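Local coordinates for putative type I restriction enzyme R protein (Bacteroides fragilis NCTC 9343, PDB 3EVY), which is a fragment of a putative type I restriction enzyme R subunit, the subunit probably required for ATP hydrolysis and DNA cleavage but not for modification, at residues K35-L40 with R47-L52; I51-M56 with S86-M91; R58-V63 with E72-E77. All coordinates share one frame; numbering follows the deposited sequence.

Contact 1: residues K35-L40 with R47-L52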
ATOM      1  N   LYS A  35      -4.785   7.750 -10.404  1.00 40.71           N
ATOM      2  CA  LYS A  35      -5.229   9.088 -10.748  1.00 42.43           C
ATOM      3  C   LYS A  35      -6.040   9.689  -9.627  1.00 42.23           C
ATOM      4  O   LYS A  35      -5.958  10.896  -9.414  1.00 42.49           O
ATOM      5  CB  LYS A  35      -6.087   9.056 -12.008  1.00 43.16           C
ATOM      6  CG  LYS A  35      -6.159  10.377 -12.716  1.00 46.82           C
ATOM      7  CD  LYS A  35      -6.582  10.197 -14.158  1.00 53.51           C
ATOM      8  CE  LYS A  35      -5.340  10.156 -15.058  1.00 60.33           C
ATOM      9  NZ  LYS A  35      -5.540   9.501 -16.370  1.00 61.86           N
ATOM     10  N   SER A  36      -6.845   8.875  -8.922  1.00 41.89           N
ATOM     11  CA  SER A  36      -7.640   9.407  -7.757  1.00 41.00           C
ATOM     12  C   SER A  36      -6.771  10.101  -6.687  1.00 41.11           C
ATOM     13  O   SER A  36      -7.223  11.074  -5.992  1.00 40.14           O
ATOM     14  CB  SER A  36      -8.506   8.323  -7.129  1.00 40.26           C
ATOM     15  OG  SER A  36      -7.768   7.546  -6.227  1.00 43.31           O
ATOM     16  N   VAL A  37      -5.527   9.635  -6.549  1.00 41.36           N
ATOM     17  CA  VAL A  37      -4.573  10.272  -5.613  1.00 42.88           C
ATOM     18  C   VAL A  37      -4.171  11.628  -6.163  1.00 45.19           C
ATOM     19  O   VAL A  37      -4.196  12.643  -5.448  1.00 47.10           O
ATOM     20  CB  VAL A  37      -3.284   9.441  -5.337  1.00 41.74           C
ATOM     21  CG1 VAL A  37      -2.350  10.202  -4.340  1.00 40.87           C
ATOM     22  CG2 VAL A  37      -3.604   8.055  -4.802  1.00 42.62           C
ATOM     23  N   GLY A  38      -3.831  11.650  -7.435  1.00 47.31           N
ATOM     24  CA  GLY A  38      -3.615  12.923  -8.162  1.00 50.18           C
ATOM     25  C   GLY A  38      -4.742  13.935  -7.979  1.00 51.13           C
ATOM     26  O   GLY A  38      -4.483  15.109  -7.921  1.00 52.88           O
ATOM     27  N   ASN A  39      -5.994  13.505  -7.872  1.00 51.65           N
ATOM     28  CA  ASN A  39      -7.123  14.443  -7.718  1.00 51.46           C
ATOM     29  C   ASN A  39      -7.383  14.966  -6.309  1.00 52.81           C
ATOM     30  O   ASN A  39      -8.258  15.851  -6.110  1.00 54.14           O
ATOM     31  CB  ASN A  39      -8.414  13.807  -8.250  1.00 51.42           C
ATOM     32  CG  ASN A  39      -8.382  13.631  -9.752  1.00 53.78           C
ATOM     33  OD1 ASN A  39      -7.604  14.325 -10.443  1.00 57.13           O
ATOM     34  ND2 ASN A  39      -9.166  12.685 -10.276  1.00 50.04           N
ATOM     35  N   LEU A  40      -6.691  14.424  -5.313  1.00 51.95           N
ATOM     36  CA  LEU A  40      -6.891  14.878  -3.933  1.00 52.37           C
ATOM     37  C   LEU A  40      -6.688  16.405  -3.816  1.00 54.40           C
ATOM     38  O   LEU A  40      -5.756  16.953  -4.386  1.00 55.56           O
ATOM     39  CB  LEU A  40      -5.957  14.133  -2.978  1.00 50.41           C
ATOM     40  CG  LEU A  40      -6.225  12.624  -2.907  1.00 45.13           C
ATOM     41  CD1 LEU A  40      -5.283  11.982  -1.860  1.00 40.91           C
ATOM     42  CD2 LEU A  40      -7.701  12.304  -2.587  1.00 41.25           C
ATOM     43  N   ARG A  47      -2.517  14.229   3.358  1.00 48.58           N
ATOM     44  CA  ARG A  47      -1.845  13.607   4.501  1.00 49.51           C
ATOM     45  C   ARG A  47      -2.327  12.178   4.781  1.00 48.20           C
ATOM     46  O   ARG A  47      -1.514  11.314   5.134  1.00 45.25           O
ATOM     47  CB  ARG A  47      -1.937  14.437   5.761  1.00 50.34           C
ATOM     48  CG  ARG A  47      -1.489  15.879   5.558  1.00 56.88           C
ATOM     49  CD  ARG A  47      -0.082  15.953   4.976  1.00 64.90           C
ATOM     50  NE  ARG A  47      -0.063  15.966   3.498  1.00 71.05           N
ATOM     51  CZ  ARG A  47       1.041  16.142   2.757  1.00 70.99           C
ATOM     52  NH1 ARG A  47       2.230  16.302   3.342  1.00 72.50           N
ATOM     53  NH2 ARG A  47       0.965  16.153   1.437  1.00 70.49           N
ATOM     54  N   ARG A  48      -3.632  11.961   4.638  1.00 47.32           N
ATOM     55  CA  ARG A  48      -4.227  10.648   4.880  1.00 48.51           C
ATOM     56  C   ARG A  48      -3.581   9.619   3.924  1.00 48.51           C
ATOM     57  O   ARG A  48      -3.241   8.501   4.332  1.00 47.39           O
ATOM     58  CB  ARG A  48      -5.739  10.724   4.676  1.00 49.15           C
ATOM     59  CG  ARG A  48      -6.515   9.399   4.584  1.00 53.61           C
ATOM     60  CD  ARG A  48      -7.947   9.726   5.024  1.00 63.30           C
ATOM     61  NE  ARG A  48      -7.947  11.024   5.756  1.00 65.55           N
ATOM     62  CZ  ARG A  48      -9.038  11.637   6.215  1.00 67.76           C
ATOM     63  NH1 ARG A  48     -10.229  11.054   6.006  1.00 69.27           N
ATOM     64  NH2 ARG A  48      -8.952  12.815   6.878  1.00 64.92           N
ATOM     65  N   PHE A  49      -3.422  10.020   2.663  1.00 46.87           N
ATOM     66  CA  PHE A  49      -2.893   9.137   1.678  1.00 48.14           C
ATOM     67  C   PHE A  49      -1.437   8.807   1.996  1.00 48.04           C
ATOM     68  O   PHE A  49      -1.079   7.623   2.080  1.00 48.07           O
ATOM     69  CB  PHE A  49      -2.947   9.747   0.284  1.00 46.92           C
ATOM     70  CG  PHE A  49      -2.001   9.092  -0.653  1.00 48.42           C
ATOM     71  CD1 PHE A  49      -2.305   7.827  -1.185  1.00 45.63           C
ATOM     72  CD2 PHE A  49      -0.794   9.689  -0.986  1.00 44.62           C
ATOM     73  CE1 PHE A  49      -1.417   7.192  -2.026  1.00 44.61           C
ATOM     74  CE2 PHE A  49       0.045   9.080  -1.828  1.00 48.25           C
ATOM     75  CZ  PHE A  49      -0.245   7.819  -2.359  1.00 43.74           C
ATOM     76  N   VAL A  50      -0.611   9.836   2.174  1.00 46.68           N
ATOM     77  CA  VAL A  50       0.774   9.641   2.618  1.00 46.82           C
ATOM     78  C   VAL A  50       0.920   8.694   3.834  1.00 46.68           C
ATOM     79  O   VAL A  50       1.717   7.770   3.817  1.00 43.88           O
ATOM     80  CB  VAL A  50       1.412  11.019   2.907  1.00 47.27           C
ATOM     81  CG1 VAL A  50       2.803  10.871   3.562  1.00 48.23           C
ATOM     82  CG2 VAL A  50       1.508  11.761   1.644  1.00 46.73           C
ATOM     83  N   ILE A  51       0.108   8.905   4.881  1.00 46.19           N
ATOM     84  CA  ILE A  51       0.198   8.098   6.094  1.00 45.67           C
ATOM     85  C   ILE A  51      -0.228   6.659   5.840  1.00 45.29           C
ATOM     86  O   ILE A  51       0.449   5.718   6.246  1.00 44.07           O
ATOM     87  CB  ILE A  51      -0.625   8.790   7.203  1.00 47.19           C
ATOM     88  CG1 ILE A  51       0.153  10.038   7.650  1.00 50.55           C
ATOM     89  CG2 ILE A  51      -0.878   7.860   8.364  1.00 45.73           C
ATOM     90  CD1 ILE A  51      -0.693  11.147   8.393  1.00 53.65           C
ATOM     91  N   LEU A  52      -1.312   6.475   5.088  1.00 43.18           N
ATOM     92  CA  LEU A  52      -1.742   5.158   4.750  1.00 43.23           C
ATOM     93  C   LEU A  52      -0.731   4.477   3.866  1.00 40.65           C
ATOM     94  O   LEU A  52      -0.478   3.281   3.998  1.00 39.86           O
ATOM     95  CB  LEU A  52      -3.132   5.133   4.038  1.00 43.69           C
ATOM     96  CG  LEU A  52      -4.396   5.374   4.896  1.00 48.14           C
ATOM     97  CD1 LEU A  52      -5.700   4.998   4.157  1.00 51.19           C
ATOM     98  CD2 LEU A  52      -4.325   4.607   6.211  1.00 49.99           C
TER

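Contact 2: residues I51-M56 with S86-M91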
ATOM      1  N   ILE A  51       0.108   8.905   4.881  1.00 46.19           N
ATOM      2  CA  ILE A  51       0.198   8.098   6.094  1.00 45.67           C
ATOM      3  C   ILE A  51      -0.228   6.659   5.840  1.00 45.29           C
ATOM      4  O   ILE A  51       0.449   5.718   6.246  1.00 44.07           O
ATOM      5  CB  ILE A  51      -0.625   8.790   7.203  1.00 47.19           C
ATOM      6  CG1 ILE A  51       0.153  10.038   7.650  1.00 50.55           C
ATOM      7  CG2 ILE A  51      -0.878   7.860   8.364  1.00 45.73           C
ATOM      8  CD1 ILE A  51      -0.693  11.147   8.393  1.00 53.65           C
ATOM      9  N   LEU A  52      -1.312   6.475   5.088  1.00 43.18           N
ATOM     10  CA  LEU A  52      -1.742   5.158   4.750  1.00 43.23           C
ATOM     11  C   LEU A  52      -0.731   4.477   3.866  1.00 40.65           C
ATOM     12  O   LEU A  52      -0.478   3.281   3.998  1.00 39.86           O
ATOM     13  CB  LEU A  52      -3.132   5.133   4.038  1.00 43.69           C
ATOM     14  CG  LEU A  52      -4.396   5.374   4.896  1.00 48.14           C
ATOM     15  CD1 LEU A  52      -5.700   4.998   4.157  1.00 51.19           C
ATOM     16  CD2 LEU A  52      -4.325   4.607   6.211  1.00 49.99           C
ATOM     17  N   PHE A  53      -0.237   5.201   2.880  1.00 38.85           N
ATOM     18  CA  PHE A  53       0.613   4.525   1.970  1.00 38.24           C
ATOM     19  C   PHE A  53       1.938   4.183   2.678  1.00 37.16           C
ATOM     20  O   PHE A  53       2.550   3.150   2.404  1.00 37.06           O
ATOM     21  CB  PHE A  53       0.889   5.348   0.739  1.00 37.91           C
ATOM     22  CG  PHE A  53       1.665   4.559  -0.304  1.00 39.89           C
ATOM     23  CD1 PHE A  53       0.986   3.691  -1.173  1.00 39.07           C
ATOM     24  CD2 PHE A  53       3.049   4.649  -0.370  1.00 41.18           C
ATOM     25  CE1 PHE A  53       1.701   2.951  -2.133  1.00 37.76           C
ATOM     26  CE2 PHE A  53       3.776   3.868  -1.335  1.00 38.03           C
ATOM     27  CZ  PHE A  53       3.058   3.052  -2.190  1.00 38.67           C
ATOM     28  N   ARG A  54       2.442   5.077   3.521  1.00 37.91           N
ATOM     29  CA  ARG A  54       3.692   4.724   4.304  1.00 39.21           C
ATOM     30  C   ARG A  54       3.578   3.428   5.071  1.00 39.03           C
ATOM     31  O   ARG A  54       4.477   2.595   5.062  1.00 41.25           O
ATOM     32  CB  ARG A  54       4.115   5.823   5.294  1.00 39.81           C
ATOM     33  CG  ARG A  54       5.490   5.498   5.979  1.00 43.42           C
ATOM     34  CD  ARG A  54       5.970   6.655   6.817  1.00 55.60           C
ATOM     35  NE  ARG A  54       7.215   6.246   7.460  1.00 60.05           N
ATOM     36  CZ  ARG A  54       7.809   6.911   8.447  1.00 61.35           C
ATOM     37  NH1 ARG A  54       7.294   8.051   8.905  1.00 60.14           N
ATOM     38  NH2 ARG A  54       8.942   6.431   8.946  1.00 62.14           N
ATOM     39  N   ALA A  55       2.464   3.208   5.728  1.00 38.89           N
ATOM     40  CA  ALA A  55       2.237   1.970   6.482  1.00 38.96           C
ATOM     41  C   ALA A  55       2.136   0.731   5.610  1.00 37.66           C
ATOM     42  O   ALA A  55       2.574  -0.350   5.992  1.00 35.93           O
ATOM     43  CB  ALA A  55       0.873   2.078   7.376  1.00 38.53           C
ATOM     44  N   MET A  56       1.432   0.842   4.489  1.00 36.98           N
ATOM     45  CA  MET A  56       1.414  -0.286   3.491  1.00 37.61           C
ATOM     46  C   MET A  56       2.791  -0.518   2.959  1.00 36.92           C
ATOM     47  O   MET A  56       3.237  -1.671   2.820  1.00 38.01           O
ATOM     48  CB  MET A  56       0.493   0.105   2.263  1.00 36.11           C
ATOM     49  CG  MET A  56      -1.045  -0.175   2.439  1.00 40.19           C
ATOM     50  SD  MET A  56      -1.775  -0.378   0.776  1.00 36.91           S
ATOM     51  CE  MET A  56      -1.075   0.964  -0.083  1.00 41.30           C
ATOM     52  N   SER A  86       5.087   6.276  -6.717  1.00 44.01           N
ATOM     53  CA  SER A  86       5.580   7.539  -7.354  1.00 46.55           C
ATOM     54  C   SER A  86       4.840   8.755  -6.807  1.00 45.71           C
ATOM     55  O   SER A  86       5.469   9.798  -6.518  1.00 46.57           O
ATOM     56  CB  SER A  86       5.454   7.515  -8.880  1.00 46.27           C
ATOM     57  OG  SER A  86       6.103   6.344  -9.353  1.00 52.06           O
ATOM     58  N   LYS A  87       3.521   8.630  -6.647  1.00 45.81           N
ATOM     59  CA  LYS A  87       2.716   9.753  -6.103  1.00 46.37           C
ATOM     60  C   LYS A  87       3.138  10.070  -4.696  1.00 46.91           C
ATOM     61  O   LYS A  87       3.154  11.249  -4.264  1.00 47.72           O
ATOM     62  CB  LYS A  87       1.205   9.428  -6.067  1.00 45.92           C
ATOM     63  CG  LYS A  87       0.585   9.129  -7.386  1.00 48.17           C
ATOM     64  CD  LYS A  87       0.479  10.400  -8.242  1.00 47.92           C
ATOM     65  CE  LYS A  87      -0.783  10.431  -9.156  1.00 49.78           C
ATOM     66  NZ  LYS A  87      -0.573  11.471 -10.273  1.00 54.30           N
ATOM     67  N   TYR A  88       3.392   9.015  -3.936  1.00 46.79           N
ATOM     68  CA  TYR A  88       3.751   9.156  -2.544  1.00 47.39           C
ATOM     69  C   TYR A  88       5.116   9.879  -2.454  1.00 49.40           C
ATOM     70  O   TYR A  88       5.248  10.844  -1.701  1.00 48.65           O
ATOM     71  CB  TYR A  88       3.790   7.775  -1.905  1.00 47.54           C
ATOM     72  CG  TYR A  88       4.544   7.693  -0.580  1.00 45.77           C
ATOM     73  CD1 TYR A  88       3.939   8.075   0.624  1.00 41.98           C
ATOM     74  CD2 TYR A  88       5.828   7.171  -0.532  1.00 43.20           C
ATOM     75  CE1 TYR A  88       4.624   7.998   1.856  1.00 39.94           C
ATOM     76  CE2 TYR A  88       6.521   7.035   0.688  1.00 43.95           C
ATOM     77  CZ  TYR A  88       5.922   7.473   1.884  1.00 46.14           C
ATOM     78  OH  TYR A  88       6.636   7.344   3.094  1.00 43.23           O
ATOM     79  N   LEU A  89       6.087   9.462  -3.268  1.00 51.52           N
ATOM     80  CA  LEU A  89       7.400  10.137  -3.305  1.00 55.70           C
ATOM     81  C   LEU A  89       7.346  11.644  -3.676  1.00 58.75           C
ATOM     82  O   LEU A  89       8.084  12.462  -3.095  1.00 59.93           O
ATOM     83  CB  LEU A  89       8.384   9.385  -4.194  1.00 55.67           C
ATOM     84  CG  LEU A  89       8.836   8.012  -3.695  1.00 54.91           C
ATOM     85  CD1 LEU A  89       9.431   7.193  -4.788  1.00 57.36           C
ATOM     86  CD2 LEU A  89       9.820   8.175  -2.540  1.00 58.26           C
ATOM     87  N   ASP A  90       6.472  12.023  -4.603  1.00 61.64           N
ATOM     88  CA  ASP A  90       6.267  13.442  -4.928  1.00 64.91           C
ATOM     89  C   ASP A  90       5.544  14.170  -3.811  1.00 66.26           C
ATOM     90  O   ASP A  90       5.677  15.368  -3.643  1.00 66.93           O
ATOM     91  CB  ASP A  90       5.410  13.606  -6.181  1.00 64.84           C
ATOM     92  CG  ASP A  90       6.026  12.971  -7.391  1.00 67.99           C
ATOM     93  OD1 ASP A  90       7.166  12.486  -7.282  1.00 71.44           O
ATOM     94  OD2 ASP A  90       5.362  12.926  -8.454  1.00 71.26           O
ATOM     95  N   MET A  91       4.742  13.441  -3.067  1.00 68.10           N
ATOM     96  CA  MET A  91       3.794  14.046  -2.159  1.00 69.58           C
ATOM     97  C   MET A  91       4.352  14.206  -0.755  1.00 70.90           C
ATOM     98  O   MET A  91       3.763  14.913   0.089  1.00 71.82           O
ATOM     99  CB  MET A  91       2.581  13.139  -2.067  1.00 70.00           C
ATOM    100  CG  MET A  91       1.283  13.817  -1.897  1.00 68.74           C
ATOM    101  SD  MET A  91       0.184  12.917  -2.959  1.00 66.88           S
ATOM    102  CE  MET A  91      -1.319  13.410  -2.158  1.00 64.54           C
TER

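Contact 3: residues R58-V63 with E72-E77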
ATOM      1  N   ARG A  58       5.716  -0.037   4.312  1.00 36.20           N
ATOM      2  CA  ARG A  58       6.589  -0.660   5.343  1.00 37.11           C
ATOM      3  C   ARG A  58       6.235  -2.118   5.535  1.00 37.41           C
ATOM      4  O   ARG A  58       7.141  -2.984   5.657  1.00 38.50           O
ATOM      5  CB  ARG A  58       6.478   0.115   6.669  1.00 35.40           C
ATOM      6  CG  ARG A  58       7.213   1.458   6.643  1.00 35.97           C
ATOM      7  CD  ARG A  58       7.042   2.294   7.912  1.00 42.56           C
ATOM      8  NE  ARG A  58       7.556   1.578   9.090  1.00 44.71           N
ATOM      9  CZ  ARG A  58       8.829   1.608   9.505  1.00 48.15           C
ATOM     10  NH1 ARG A  58       9.755   2.337   8.867  1.00 42.90           N
ATOM     11  NH2 ARG A  58       9.171   0.891  10.582  1.00 51.19           N
ATOM     12  N   LEU A  59       4.940  -2.428   5.459  1.00 37.26           N
ATOM     13  CA  LEU A  59       4.483  -3.774   5.684  1.00 38.08           C
ATOM     14  C   LEU A  59       4.814  -4.621   4.433  1.00 36.97           C
ATOM     15  O   LEU A  59       5.216  -5.801   4.512  1.00 37.84           O
ATOM     16  CB  LEU A  59       2.974  -3.763   5.975  1.00 38.21           C
ATOM     17  CG  LEU A  59       2.193  -5.037   6.240  1.00 43.25           C
ATOM     18  CD1 LEU A  59       2.953  -5.963   7.206  1.00 48.03           C
ATOM     19  CD2 LEU A  59       0.787  -4.643   6.891  1.00 42.08           C
ATOM     20  N   ARG A  60       4.650  -4.029   3.273  1.00 37.10           N
ATOM     21  CA  ARG A  60       5.051  -4.707   2.044  1.00 36.14           C
ATOM     22  C   ARG A  60       6.558  -5.051   2.088  1.00 36.20           C
ATOM     23  O   ARG A  60       6.957  -6.133   1.721  1.00 35.78           O
ATOM     24  CB  ARG A  60       4.752  -3.884   0.836  1.00 34.94           C
ATOM     25  CG  ARG A  60       4.833  -4.647  -0.486  1.00 39.18           C
ATOM     26  CD  ARG A  60       3.662  -4.262  -1.331  1.00 38.68           C
ATOM     27  NE  ARG A  60       3.710  -4.886  -2.618  1.00 42.89           N
ATOM     28  CZ  ARG A  60       2.665  -5.224  -3.348  1.00 40.09           C
ATOM     29  NH1 ARG A  60       2.875  -5.833  -4.481  1.00 42.01           N
ATOM     30  NH2 ARG A  60       1.427  -5.051  -2.912  1.00 38.05           N
ATOM     31  N   ASN A  61       7.392  -4.137   2.536  1.00 36.89           N
ATOM     32  CA  ASN A  61       8.848  -4.396   2.571  1.00 36.05           C
ATOM     33  C   ASN A  61       9.177  -5.469   3.599  1.00 36.40           C
ATOM     34  O   ASN A  61      10.079  -6.298   3.428  1.00 37.23           O
ATOM     35  CB  ASN A  61       9.596  -3.077   2.853  1.00 35.19           C
ATOM     36  CG  ASN A  61       9.830  -2.301   1.580  1.00 39.34           C
ATOM     37  OD1 ASN A  61       9.898  -2.922   0.516  1.00 39.61           O
ATOM     38  ND2 ASN A  61       9.866  -0.958   1.652  1.00 40.17           N
ATOM     39  N   GLU A  62       8.376  -5.502   4.652  1.00 36.21           N
ATOM     40  CA  GLU A  62       8.499  -6.438   5.729  1.00 37.43           C
ATOM     41  C   GLU A  62       8.178  -7.860   5.273  1.00 37.79           C
ATOM     42  O   GLU A  62       8.961  -8.770   5.513  1.00 37.44           O
ATOM     43  CB  GLU A  62       7.519  -5.989   6.873  1.00 38.46           C
ATOM     44  CG  GLU A  62       7.399  -6.961   8.018  1.00 41.98           C
ATOM     45  CD  GLU A  62       6.949  -6.316   9.357  1.00 47.68           C
ATOM     46  OE1 GLU A  62       7.290  -6.908  10.384  1.00 49.48           O
ATOM     47  OE2 GLU A  62       6.244  -5.273   9.404  1.00 49.58           O
ATOM     48  N   VAL A  63       7.064  -8.061   4.578  1.00 37.84           N
ATOM     49  CA  VAL A  63       6.821  -9.394   3.948  1.00 37.12           C
ATOM     50  C   VAL A  63       7.836  -9.783   2.897  1.00 37.85           C
ATOM     51  O   VAL A  63       8.090 -10.944   2.731  1.00 39.25           O
ATOM     52  CB  VAL A  63       5.344  -9.598   3.423  1.00 38.09           C
ATOM     53  CG1 VAL A  63       4.349  -9.334   4.576  1.00 38.31           C
ATOM     54  CG2 VAL A  63       5.081  -8.691   2.257  1.00 34.74           C
ATOM     55  N   GLU A  72       2.200 -12.692  -5.458  1.00 40.94           N
ATOM     56  CA  GLU A  72       0.802 -13.112  -5.708  1.00 42.79           C
ATOM     57  C   GLU A  72      -0.035 -13.219  -4.425  1.00 41.74           C
ATOM     58  O   GLU A  72      -1.287 -13.276  -4.460  1.00 41.59           O
ATOM     59  CB  GLU A  72       0.769 -14.428  -6.486  1.00 43.37           C
ATOM     60  CG  GLU A  72       1.108 -14.255  -7.933  1.00 48.11           C
ATOM     61  CD  GLU A  72       0.128 -13.291  -8.651  1.00 57.70           C
ATOM     62  OE1 GLU A  72       0.684 -12.234  -9.078  1.00 58.16           O
ATOM     63  OE2 GLU A  72      -1.166 -13.575  -8.764  1.00 56.31           O
ATOM     64  N   ASP A  73       0.649 -13.195  -3.291  1.00 40.56           N
ATOM     65  CA  ASP A  73       0.004 -13.400  -2.017  1.00 40.01           C
ATOM     66  C   ASP A  73      -0.615 -12.075  -1.614  1.00 38.90           C
ATOM     67  O   ASP A  73      -1.376 -12.033  -0.676  1.00 40.52           O
ATOM     68  CB  ASP A  73       1.045 -13.757  -0.932  1.00 41.26           C
ATOM     69  CG  ASP A  73       1.509 -15.188  -1.004  1.00 44.19           C
ATOM     70  OD1 ASP A  73       0.823 -15.998  -1.691  1.00 47.58           O
ATOM     71  OD2 ASP A  73       2.566 -15.495  -0.350  1.00 39.04           O
ATOM     72  N   LEU A  74      -0.260 -10.989  -2.304  1.00 37.91           N
ATOM     73  CA  LEU A  74      -0.667  -9.645  -1.931  1.00 36.24           C
ATOM     74  C   LEU A  74      -1.670  -8.998  -2.914  1.00 37.34           C
ATOM     75  O   LEU A  74      -1.503  -9.112  -4.133  1.00 38.42           O
ATOM     76  CB  LEU A  74       0.559  -8.718  -1.912  1.00 34.31           C
ATOM     77  CG  LEU A  74       1.724  -9.116  -0.960  1.00 34.87           C
ATOM     78  CD1 LEU A  74       2.631  -7.917  -0.886  1.00 32.44           C
ATOM     79  CD2 LEU A  74       1.128  -9.414   0.449  1.00 35.43           C
ATOM     80  N   THR A  75      -2.651  -8.278  -2.355  1.00 36.59           N
ATOM     81  CA  THR A  75      -3.549  -7.398  -3.108  1.00 36.15           C
ATOM     82  C   THR A  75      -2.662  -6.273  -3.707  1.00 37.16           C
ATOM     83  O   THR A  75      -1.676  -5.866  -3.074  1.00 37.75           O
ATOM     84  CB  THR A  75      -4.590  -6.766  -2.158  1.00 36.36           C
ATOM     85  OG1 THR A  75      -5.339  -7.813  -1.542  1.00 37.86           O
ATOM     86  CG2 THR A  75      -5.514  -5.859  -2.871  1.00 34.86           C
ATOM     87  N   ILE A  76      -3.000  -5.807  -4.908  1.00 35.82           N
ATOM     88  CA  ILE A  76      -2.279  -4.761  -5.612  1.00 37.46           C
ATOM     89  C   ILE A  76      -1.051  -5.308  -6.230  1.00 38.10           C
ATOM     90  O   ILE A  76      -0.134  -5.801  -5.515  1.00 39.47           O
ATOM     91  CB  ILE A  76      -1.896  -3.505  -4.696  1.00 37.27           C
ATOM     92  CG1 ILE A  76      -3.096  -3.064  -3.852  1.00 37.57           C
ATOM     93  CG2 ILE A  76      -1.470  -2.305  -5.604  1.00 36.99           C
ATOM     94  CD1 ILE A  76      -2.832  -1.803  -2.946  1.00 35.88           C
ATOM     95  N   GLU A  77      -0.987  -5.221  -7.541  1.00 37.72           N
ATOM     96  CA  GLU A  77       0.153  -5.775  -8.251  1.00 36.31           C
ATOM     97  C   GLU A  77       1.379  -4.903  -7.952  1.00 38.88           C
ATOM     98  O   GLU A  77       1.227  -3.723  -7.636  1.00 37.94           O
ATOM     99  CB  GLU A  77      -0.143  -5.697  -9.769  1.00 37.21           C
ATOM    100  CG  GLU A  77      -1.042  -6.824 -10.236  1.00 33.58           C
ATOM    101  CD  GLU A  77      -1.242  -6.809 -11.733  1.00 42.50           C
ATOM    102  OE1 GLU A  77      -0.776  -5.842 -12.378  1.00 40.32           O
ATOM    103  OE2 GLU A  77      -1.885  -7.766 -12.257  1.00 41.20           O
TER

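Contact 1: residues K35-L40 with R47-L52
V37, on the short helix 34-38, comes closest to F49, on the long helix 43-63, with 7.6 Å between the CA of V37 and the CA of F49, and the two helices are joined by a brief loop. This is helix-helix packing in an all-helical fragment belonging to the C-terminal family region of HsdR. Across it F49 meets two branched aliphatic side chains, V37 and L40, and no hydrogen bond takes part. The CG of F49 stands anti to the backbone N (chi1 160°), which carries the ring out toward the short helix. Valine suits the facing position because its two methyls spread over the flat ring: CG1 lies above the middle of one face, and CG2 reaches the rim, 3.6 Å from CE1 of F49. F31 meets the same phenylalanine ring edge-to-face, and M91 of helix 78-91 also packs on it, so the buried aromatic joins several parts of the fold. L40, beyond the short helix, extends the apolar cover back to the root of the phenylalanine; its CD1 is 3.9 Å from CB of F49, and the two side chains cross at about a right angle. The contact over the face is a CH-pi interaction: CG1 of V37 sits 3.5 Å from the centroid of the F49 ring, only 7° off the ring normal.

Contact 2: residues I51-M56 with S86-M91
Y88, the residue of 86-91 that meets 51-56, packs against both F53 and R54. Along the second segment, S86 comes first and points its CB away from 51-56; its OG is hydrogen-bonded to the backbone O of A82 one turn earlier, a common way for a serine to satisfy its hydroxyl within a helix. K87 next turns to another neighbour and lays its aliphatic chain against V34 and V37 of helix 34-38.

Y88 then carries the contact. Its CA is 7.2 Å from the CA of F53, and its CG lies anti to the backbone N (chi1 162°), a torsion that takes the ring across to the long helix. F53 puts CD2 over one face of the tyrosine ring, off centre toward the rim, with CD2 of F53 only 3.4 Å from CG of Y88. The rings are inclined at 42° with centroids 5.1 Å apart, an oblique aromatic pair. Farther out, the tyrosine lies beside R54, whose CG is 3.6 Å from OH of Y88. Tyrosine suits this partly exposed place: its ring gives buried F53 an apolar face, while the hydroxyl lies at the outer end, beside the stem of exposed R54. That stem runs extended from CG to NE and carries the guanidinium away from helix 78-91.

M91, at the end of the segment, packs on K46 and F49 of helix 43-63 and on V37. Helix 78-91 thus packs against both helix 43-63 and helix 34-38, which also touch each other through V37 and F49, while L52 turns to F27 of helix 12-30 and M56 reaches both helix 12-30 and F81 of helix 78-91.

Contact 3: residues R58-V63 with E72-E77
The backbone O of I76 is gripped by two nitrogens of one guanidinium: R60 NH2 at 3.1 Å and R60 NH1 at 3.2 Å from I76 O. Both donors approach from the same face of the carbonyl plane, tilted from it by 29° (NH2) and 25° (NH1), whereas the oxygen lies close to the guanidinium plane. NH2 adds a weak bond to the preceding carbonyl, with R60 NH2 3.2 Å from T75 O. Arginine suits the site because its planar head can serve two successive carbonyls of a loop at one edge. It gets there on a chain that leaves the helix with CG anti to the backbone N and bends at chi2 (136°). L74 covers one guanidinium face, its CD1 3.6 Å from CZ of R60, and the same methyl lies 4.1 Å from CG2 of V63. Leucine thus packs on both the flat cation and the apolar flank of helix 43-63, where F69 also touches V63 and L74. The charge has its own partner, since NH1 forms a salt bridge to E78 OE2, and the guanidinium also makes a cation-pi contact with F81. The whole is a helix-loop-helix connection, in which buried R60 of helix 43-63 binds the loop's carbonyls just before E77, the N-cap of helix 78-91.

All three contacts use helix 43-63 at successive levels, with contact 1 toward its start and contact 3 at its end. Contacts 1 and 2 adjoin, their centres about 8 Å apart, and share I51 and L52; CE2 of F49 lies 3.8 Å from CA of Y88, so the F49 ring of contact 1 packs against the backbone of contact 2's tyrosine. Contact 3 is nested within the loop that contact 2 closes, on the opposite side of the chain's centre, with about 14 Å between their centres. They touch through SD of M56 and CD1 of I76, 4.1 Å apart. Contacts 1 and 3 do not meet: their centres are about 19 Å apart and their nearest atoms about 7 Å.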